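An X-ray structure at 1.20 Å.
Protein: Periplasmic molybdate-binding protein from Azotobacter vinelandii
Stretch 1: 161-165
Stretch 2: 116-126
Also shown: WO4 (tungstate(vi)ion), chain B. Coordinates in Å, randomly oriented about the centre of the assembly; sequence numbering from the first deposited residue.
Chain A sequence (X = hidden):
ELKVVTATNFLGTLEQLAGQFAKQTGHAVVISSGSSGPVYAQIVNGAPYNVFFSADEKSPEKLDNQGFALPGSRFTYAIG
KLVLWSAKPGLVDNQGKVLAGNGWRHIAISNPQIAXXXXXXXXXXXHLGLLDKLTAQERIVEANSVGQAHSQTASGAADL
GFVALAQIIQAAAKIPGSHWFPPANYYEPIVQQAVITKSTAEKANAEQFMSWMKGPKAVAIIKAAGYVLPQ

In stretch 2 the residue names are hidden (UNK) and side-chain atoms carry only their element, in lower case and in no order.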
ATOM      1  N   GLY A 161     -14.623  -1.830  -3.170  1.00  3.64           N
ATOM      2  CA  GLY A 161     -13.208  -2.077  -3.429  1.00  3.60           C
ATOM      3  C   GLY A 161     -12.467  -2.317  -2.128  1.00  3.52           C
ATOM      4  O   GLY A 161     -12.848  -1.817  -1.074  1.00  4.22           O
ATOM      5  N   PHE A 162     -11.384  -3.090  -2.234  1.00  3.18           N
ATOM      6  CA  PHE A 162     -10.447  -3.264  -1.124  1.00  3.21           C
ATOM      7  C   PHE A 162      -9.272  -2.330  -1.362  1.00  3.73           C
ATOM      8  O   PHE A 162      -8.549  -2.431  -2.361  1.00  4.26           O
ATOM      9  CB  PHE A 162      -9.978  -4.705  -0.992  1.00  4.25           C
ATOM     10  CG  PHE A 162     -10.871  -5.593  -0.179  1.00  3.88           C
ATOM     11  CD1 PHE A 162     -11.127  -5.307   1.151  1.00  4.31           C
ATOM     12  CD2 PHE A 162     -11.462  -6.720  -0.736  1.00  4.74           C
ATOM     13  CE1 PHE A 162     -11.934  -6.130   1.907  1.00  6.25           C
ATOM     14  CE2 PHE A 162     -12.254  -7.554   0.020  1.00  6.53           C
ATOM     15  CZ  PHE A 162     -12.508  -7.264   1.350  1.00  6.43           C
ATOM     16  N   VAL A 163      -9.133  -1.341  -0.464  1.00  3.73           N
ATOM     17  CA  VAL A 163      -8.159  -0.275  -0.616  1.00  4.05           C
ATOM     18  C   VAL A 163      -7.335  -0.080   0.647  1.00  2.86           C
ATOM     19  O   VAL A 163      -7.569  -0.746   1.660  1.00  4.17           O
ATOM     20  CB  VAL A 163      -8.863   1.049  -1.006  1.00  3.97           C
ATOM     21  CG1 VAL A 163      -9.702   0.920  -2.279  1.00  6.02           C
ATOM     22  CG2 VAL A 163      -9.739   1.560   0.132  1.00  5.60           C
ATOM     23  N   ALA A 164      -6.371   0.814   0.588  1.00  3.55           N
ATOM     24  CA  ALA A 164      -5.564   1.167   1.745  1.00  3.39           C
ATOM     25  C   ALA A 164      -6.232   2.325   2.468  1.00  3.73           C
ATOM     26  O   ALA A 164      -6.714   3.281   1.864  1.00  3.73           O
ATOM     27  CB  ALA A 164      -4.173   1.581   1.290  1.00  5.10           C
ATOM     28  N   LEU A 165      -6.162   2.330   3.796  1.00  4.26           N
ATOM     29  CA  LEU A 165      -6.743   3.439   4.557  1.00  4.09           C
ATOM     30  C   LEU A 165      -6.153   4.766   4.150  1.00  4.11           C
ATOM     31  O   LEU A 165      -6.847   5.782   4.031  1.00  4.94           O
ATOM     32  CB  LEU A 165      -6.545   3.179   6.057  1.00  4.91           C
ATOM     33  CG  LEU A 165      -7.032   4.301   6.994  1.00  5.76           C
ATOM     34  CD1 LEU A 165      -8.493   4.639   6.769  1.00  7.19           C
ATOM     35  CD2 LEU A 165      -6.816   3.892   8.450  1.00  7.95           C
ATOM     36  N   UNK A 116       0.214  -6.585  -2.542  1.00  4.53           N
ATOM     37  CA  UNK A 116      -0.096  -7.039  -1.189  1.00  5.12           C
ATOM     38  C   UNK A 116      -1.442  -6.570  -0.654  1.00  4.25           C
ATOM     39  O   UNK A 116      -2.058  -7.306   0.119  1.00  4.62           O
ATOM     40  c   UNK A 116       1.598  -6.034  -2.633  1.00  5.84           C
ATOM     41  c   UNK A 116       1.081  -6.528  -0.361  1.00  5.73           C
ATOM     42  c   UNK A 116       2.222  -6.526  -1.340  1.00  5.20           C
ATOM     43  N   UNK A 117      -1.965  -5.399  -1.055  1.00  4.04           N
ATOM     44  CA  UNK A 117      -3.299  -5.006  -0.581  1.00  4.10           C
ATOM     45  C   UNK A 117      -4.374  -5.858  -1.253  1.00  4.43           C
ATOM     46  O   UNK A 117      -5.482  -5.997  -0.745  1.00  5.22           O
ATOM     47  c   UNK A 117      -3.220  -1.443   2.354  1.00  4.09           C
ATOM     48  c   UNK A 117      -2.981  -2.656   0.294  1.00  2.93           C
ATOM     49  c   UNK A 117      -1.617  -2.368   0.297  1.00  3.78           C
ATOM     50  o   UNK A 117      -1.372  -0.379   3.360  1.00  4.70           O
ATOM     51  c   UNK A 117      -1.886  -1.153   2.343  1.00  2.95           C
ATOM     52  c   UNK A 117      -3.572  -3.514  -0.814  1.00  4.23           C
ATOM     53  c   UNK A 117      -1.068  -1.610   1.332  1.00  3.62           C
ATOM     54  c   UNK A 117      -3.765  -2.195   1.331  1.00  3.78           C
ATOM     55  N   UNK A 118      -4.072  -6.417  -2.412  1.00  4.64           N
ATOM     56  CA  UNK A 118      -4.920  -7.382  -3.109  1.00  4.76           C
ATOM     57  C   UNK A 118      -4.877  -8.736  -2.405  1.00  3.47           C
ATOM     58  O   UNK A 118      -5.903  -9.399  -2.228  1.00  4.33           O
ATOM     59  N   UNK A 119      -3.676  -9.148  -1.983  1.00  4.64           N
ATOM     60  CA  UNK A 119      -3.535 -10.379  -1.222  1.00  4.75           C
ATOM     61  C   UNK A 119      -4.362 -10.294   0.063  1.00  4.44           C
ATOM     62  O   UNK A 119      -5.111 -11.208   0.410  1.00  5.16           O
ATOM     63  c   UNK A 119      -2.063 -10.645  -0.893  1.00  6.43           C
ATOM     64  c   UNK A 119      -2.276 -13.136  -0.643  1.00 10.26           C
ATOM     65  c   UNK A 119      -0.319 -11.934   0.387  1.00 10.37           C
ATOM     66  c   UNK A 119      -1.800 -11.850   0.014  1.00  7.58           C
ATOM     67  N   UNK A 120      -4.275  -9.155   0.754  1.00  4.41           N
ATOM     68  CA  UNK A 120      -5.034  -8.961   1.981  1.00  4.58           C
ATOM     69  C   UNK A 120      -6.528  -9.027   1.715  1.00  4.44           C
ATOM     70  O   UNK A 120      -7.268  -9.686   2.448  1.00  4.24           O
ATOM     71  c   UNK A 120      -4.658  -7.646   2.656  1.00  4.95           C
ATOM     72  N   UNK A 121      -7.021  -8.328   0.678  1.00  4.17           N
ATOM     73  CA  UNK A 121      -8.448  -8.365   0.370  1.00  5.02           C
ATOM     74  C   UNK A 121      -8.916  -9.779   0.032  1.00  4.12           C
ATOM     75  O   UNK A 121      -9.992 -10.204   0.435  1.00  4.31           O
ATOM     76  N   UNK A 122      -8.085 -10.489  -0.725  1.00  4.56           N
ATOM     77  CA  UNK A 122      -8.415 -11.870  -1.074  1.00  4.92           C
ATOM     78  C   UNK A 122      -8.459 -12.766   0.156  1.00  4.82           C
ATOM     79  O   UNK A 122      -9.375 -13.579   0.305  1.00  5.05           O
ATOM     80  c   UNK A 122      -7.717 -13.786  -2.550  1.00  7.40           C
ATOM     81  o   UNK A 122      -7.409 -11.518  -3.243  1.00  6.80           O
ATOM     82  c   UNK A 122      -7.384 -12.379  -2.091  1.00  5.65           C
ATOM     83  N   UNK A 123      -7.527 -12.546   1.086  1.00  5.28           N
ATOM     84  CA  UNK A 123      -7.530 -13.274   2.337  1.00  4.88           C
ATOM     85  C   UNK A 123      -8.807 -13.020   3.130  1.00  5.11           C
ATOM     86  O   UNK A 123      -9.309 -13.956   3.765  1.00  5.25           O
ATOM     87  c   UNK A 123      -6.304 -12.915   3.192  1.00  6.70           C
ATOM     88  n   UNK A 123      -2.700 -13.864   3.135  1.00  7.47           N
ATOM     89  c   UNK A 123      -5.037 -13.558   2.637  1.00  5.89           C
ATOM     90  c   UNK A 123      -3.779 -13.076   3.313  1.00  5.17           C
ATOM     91  o   UNK A 123      -3.736 -12.027   3.954  1.00  5.99           O
ATOM     92  N   UNK A 124      -9.336 -11.799   3.111  1.00  4.85           N
ATOM     93  CA  UNK A 124     -10.591 -11.530   3.806  1.00  4.87           C
ATOM     94  C   UNK A 124     -11.718 -12.333   3.176  1.00  5.34           C
ATOM     95  O   UNK A 124     -12.528 -12.934   3.888  1.00  5.93           O
ATOM     96  c   UNK A 124     -10.923 -10.037   3.791  1.00  4.18           C
ATOM     97  c   UNK A 124      -9.861  -9.275   4.586  1.00  5.32           C
ATOM     98  c   UNK A 124     -12.313  -9.761   4.350  1.00  5.81           C
ATOM     99  N   UNK A 125     -11.812 -12.345   1.842  1.00  4.77           N
ATOM    100  CA  UNK A 125     -12.857 -13.151   1.208  1.00  5.80           C
ATOM    101  C   UNK A 125     -12.708 -14.631   1.535  1.00  5.24           C
ATOM    102  O   UNK A 125     -13.707 -15.315   1.783  1.00  6.09           O
ATOM    103  c   UNK A 125     -13.211 -11.494  -0.748  1.00  6.10           C
ATOM    104  c   UNK A 125     -13.322 -11.497  -2.265  1.00  6.52           C
ATOM    105  c   UNK A 125     -14.476 -10.960  -0.111  1.00  7.30           C
ATOM    106  c   UNK A 125     -12.886 -12.926  -0.298  1.00  5.22           C
ATOM    107  N   UNK A 126     -11.473 -15.119   1.574  1.00  5.58           N
ATOM    108  CA  UNK A 126     -11.258 -16.520   1.953  1.00  5.91           C
ATOM    109  C   UNK A 126     -11.697 -16.727   3.386  1.00  6.86           C
ATOM    110  O   UNK A 126     -12.325 -17.754   3.723  1.00  6.98           O
ATOM    111  c   UNK A 126      -9.366 -18.163   2.403  1.00  8.26           C
ATOM    112  c   UNK A 126      -9.766 -16.840   1.767  1.00  7.33           C
ATOM    113  o   UNK A 126      -9.493 -16.845   0.360  1.00  7.61           O
TER
HETATM  114  W   WO4 B 250       0.333  -2.278  -3.606  1.00  5.39           W
HETATM  115  O1  WO4 B 250      -0.465  -1.708  -5.087  1.00  5.04           O
HETATM  116  O2  WO4 B 250       0.609  -0.972  -2.506  1.00  3.47           O
HETATM  117  O3  WO4 B 250      -0.659  -3.480  -2.773  1.00  6.63           O
HETATM  118  O4  WO4 B 250       1.893  -3.032  -3.973  1.00  4.45           O
HETATM  119  O   HOH W   1      -3.228   1.334   4.717  1.00  4.73           O
HETATM  120  O   HOH W   2      -6.944  -4.511  -3.157  1.00  4.87           O

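Position 116 carries three side-chain carbons that close a ring onto the backbone N. This is Pro116, which suits the first turn of a helix because its nitrogen has no hydrogen to give; it lies beyond the reach of stretch 1.

Position 117 has one carbon leading to a six-carbon ring that bears an oxygen, and a ring carbon lies 3.3 Å from Ala164 CB. The residue is Tyr117. Its backbone N donates to tungstate O3 (2.9 Å, nearly linear), while its hydroxyl accepts a hydrogen bond from water 1 (OH to water O, 2.9 Å). The ring thus packs on the strand and keeps its polar end satisfied.

Position 118 has no side-chain atoms and is Gly118; a CB here would point away from the strand. Position 119 has four carbons forked at the second, hence Leu119, exposed and remote from stretch 1. Position 120 has a single carbon: Ala120, a small helix former in a buried site.

Position 121 again lacks side-chain atoms, yet its CA sits over one face of the Phe162 ring, 3.8 Å from CA to the centroid. It is Gly121. An ideal CB would fall 2.8 Å from Phe162 CD2, a clash, so the bare CA lets the ring lie close against the helix in a CH-pi contact.

At position 122 one carbon carries an oxygen and a carbon. This is Thr122, pointing away from the strand; its OG1 donates to Gly118 O (2.8 Å), tying the hydroxyl back to the preceding turn. Position 123 has three carbons, the third bearing an oxygen and a nitrogen: Gln123, partly exposed, where a polar amide is well placed.

Position 124 shows one carbon carrying two more, one of them 3.9 Å from Phe162 CZ. This is Val124, a compact apolar neighbour for the ring. Position 125 has four carbons forked at the second; a terminal one lies 4.1 Å from Phe162 CE2. Leu125 starts sideways, but its longer chain brings its end to the ring edge. Position 126 repeats the pattern of one carbon with an oxygen and a carbon: Thr126, exposed and out of reach.

The contact works by apolar packing, without direct hydrogen bonds between the stretches. Phe162 rests against Gly121, Val124 and Leu125, while Tyr117 meets Ala164. Water 2 bridges the backbones, donating to Phe162 O (2.7 Å from its own O) and weakly to Tyr117 O (3.2 Å). Tyr117 therefore links the packing against the strand to oxyanion binding, in keeping with a molybdate-binding protein.

Stretch 2, residues 116-126: PYGLAGTQVLT
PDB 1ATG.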